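Local structure of putative glutathione-regulated potassium-efflux system protein KefB (Vibrio parahaemolyticus RIMD 2210633, 3C85) at residues 43-48 against 109-114. The protein probably exchanges potassium for protons across the membrane as a CPA2-family antiporter, this chain being its nucleotide-binding TrkA-N domain. Residues are numbered along the deposited sequence; the frame is centred on the assembly and turned at random.
Sequences LILGMG and VLLAMP
L45 makes the largest single contribution to this contact between parallel strands 42-45 and 108-111, central neighbours in a Rossmann-type sheet. Its CD1 lies 3.7 Å from CD2 of L111, the two leucines running side by side in the same direction, and 3.9 Å from CG1 of V109, which comes at it aslant. That methyl of V109 reaches L45 because it stands anti to the backbone N (chi1 178°). SE of the selenomethionine M113 closes over CB of L45 at 4.1 Å, its chain bent at both chi2 and chi3. Helix 116-128 covers this face through A122 and L126. On the other face I44 and L110 touch only lightly, CG1 to CD1; L110 also packs on F167 of the second subunit.

Between the strands, L110 donates from N to L43 O and accepts at O from L45 N, both bonds 2.9 Å and nearly straight. A112 N to L45 O continues the parallel pattern, though bent to 140° at the N-H and tilted from the carbonyl plane; the register slips only beyond it, where G46 faces M113, whose N goes to N119 OD1. G46 CA passes 3.6 Å from A112 O in a CA-H...O contact. A water donates to A112 O and weakly accepts from G48 N, bridging the parting strand ends.

G46 and G48 fit a GxGxxG turn leading into helix 49-62, and E70, which binds AMP, accepts from M47 N. With M113 packed on A91, another AMP-site residue, the parting strand ends, with glycines on the 43-48 side, probably border the nucleotide pocket.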
loop_
_atom_site.group_PDB
_atom_site.type_symbol
_atom_site.label_atom_id
_atom_site.label_comp_id
_atom_site.label_asym_id
_atom_site.label_seq_id
_atom_site.Cartn_x
_atom_site.Cartn_y
_atom_site.Cartn_z
ATOM N N LEU A 43 4.883 -0.541 -18.726
ATOM C CA LEU A 43 6.276 -0.413 -18.331
ATOM C C LEU A 43 6.263 -0.071 -16.845
ATOM O O LEU A 43 5.588 0.887 -16.445
ATOM C CB LEU A 43 6.914 0.719 -19.102
ATOM C CG LEU A 43 8.394 0.881 -19.290
ATOM C CD1 LEU A 43 9.104 -0.407 -19.766
ATOM C CD2 LEU A 43 8.517 1.957 -20.382
ATOM N N ILE A 44 6.950 -0.858 -16.018
ATOM C CA ILE A 44 6.982 -0.560 -14.561
ATOM C C ILE A 44 8.389 -0.085 -14.211
ATOM O O ILE A 44 9.337 -0.820 -14.279
ATOM C CB ILE A 44 6.574 -1.765 -13.703
ATOM C CG1 ILE A 44 5.165 -2.241 -14.150
ATOM C CG2 ILE A 44 6.617 -1.405 -12.192
ATOM C CD1 ILE A 44 4.699 -3.466 -13.410
ATOM N N LEU A 45 8.536 1.178 -13.891
ATOM C CA LEU A 45 9.872 1.695 -13.653
ATOM C C LEU A 45 10.177 1.576 -12.155
ATOM O O LEU A 45 9.652 2.362 -11.343
ATOM C CB LEU A 45 9.924 3.152 -14.099
ATOM C CG LEU A 45 9.603 3.397 -15.597
ATOM C CD1 LEU A 45 9.667 4.897 -15.897
ATOM C CD2 LEU A 45 10.614 2.643 -16.456
ATOM N N GLY A 46 11.030 0.625 -11.784
ATOM C CA GLY A 46 11.380 0.445 -10.360
ATOM C C GLY A 46 10.730 -0.866 -10.025
ATOM O O GLY A 46 9.511 -0.978 -10.140
HETATM N N MSE A 47 11.533 -1.864 -9.646
HETATM C CA MSE A 47 10.988 -3.162 -9.230
HETATM C C MSE A 47 11.441 -3.533 -7.822
HETATM O O MSE A 47 11.852 -4.684 -7.554
HETATM C CB MSE A 47 11.356 -4.272 -10.253
HETATM C CG MSE A 47 10.651 -4.121 -11.542
HETATM SE SE MSE A 47 8.744 -4.474 -11.486
HETATM C CE MSE A 47 8.798 -6.364 -10.964
ATOM N N GLY A 48 11.376 -2.548 -6.931
ATOM C CA GLY A 48 11.506 -2.760 -5.462
ATOM C C GLY A 48 10.153 -3.341 -5.099
ATOM O O GLY A 48 9.437 -3.790 -5.995
ATOM N N VAL A 109 2.473 3.491 -18.143
ATOM C CA VAL A 109 3.733 3.488 -17.431
ATOM C C VAL A 109 3.433 3.698 -15.937
ATOM O O VAL A 109 2.690 4.629 -15.582
ATOM C CB VAL A 109 4.714 4.578 -17.931
ATOM C CG1 VAL A 109 5.999 4.521 -17.084
ATOM C CG2 VAL A 109 5.020 4.410 -19.427
ATOM N N LEU A 110 3.991 2.831 -15.073
ATOM C CA LEU A 110 3.913 3.004 -13.604
ATOM C C LEU A 110 5.225 3.545 -13.056
ATOM O O LEU A 110 6.270 2.956 -13.269
ATOM C CB LEU A 110 3.566 1.697 -12.891
ATOM C CG LEU A 110 2.227 1.064 -13.329
ATOM C CD1 LEU A 110 1.937 -0.167 -12.443
ATOM C CD2 LEU A 110 1.071 2.059 -13.217
ATOM N N LEU A 111 5.193 4.684 -12.414
ATOM C CA LEU A 111 6.366 5.254 -11.836
ATOM C C LEU A 111 6.527 4.768 -10.378
ATOM O O LEU A 111 5.847 5.203 -9.507
ATOM C CB LEU A 111 6.307 6.764 -11.897
ATOM C CG LEU A 111 6.107 7.431 -13.254
ATOM C CD1 LEU A 111 6.155 8.931 -13.085
ATOM C CD2 LEU A 111 7.147 6.970 -14.130
ATOM N N ALA A 112 7.431 3.831 -10.170
ATOM C CA ALA A 112 7.596 3.142 -8.908
ATOM C C ALA A 112 9.036 3.102 -8.430
ATOM O O ALA A 112 9.473 2.147 -7.869
ATOM C CB ALA A 112 7.053 1.813 -8.992
HETATM N N MSE A 113 9.764 4.174 -8.724
HETATM C CA MSE A 113 11.158 4.286 -8.328
HETATM C C MSE A 113 11.224 4.451 -6.820
HETATM O O MSE A 113 10.219 4.756 -6.180
HETATM C CB MSE A 113 11.820 5.478 -9.020
HETATM C CG MSE A 113 11.536 5.568 -10.510
HETATM SE SE MSE A 113 12.846 4.607 -11.586
HETATM C CE MSE A 113 13.581 6.112 -12.584
ATOM N N PRO A 114 12.405 4.246 -6.251
ATOM C CA PRO A 114 12.544 4.339 -4.813
ATOM C C PRO A 114 12.844 5.734 -4.316
ATOM O O PRO A 114 12.739 5.972 -3.164
ATOM C CB PRO A 114 13.716 3.406 -4.533
ATOM C CG PRO A 114 14.475 3.429 -5.646
ATOM C CD PRO A 114 13.646 3.764 -6.830
HETATM O O HOH W 1 9.364 -0.341 -6.702
#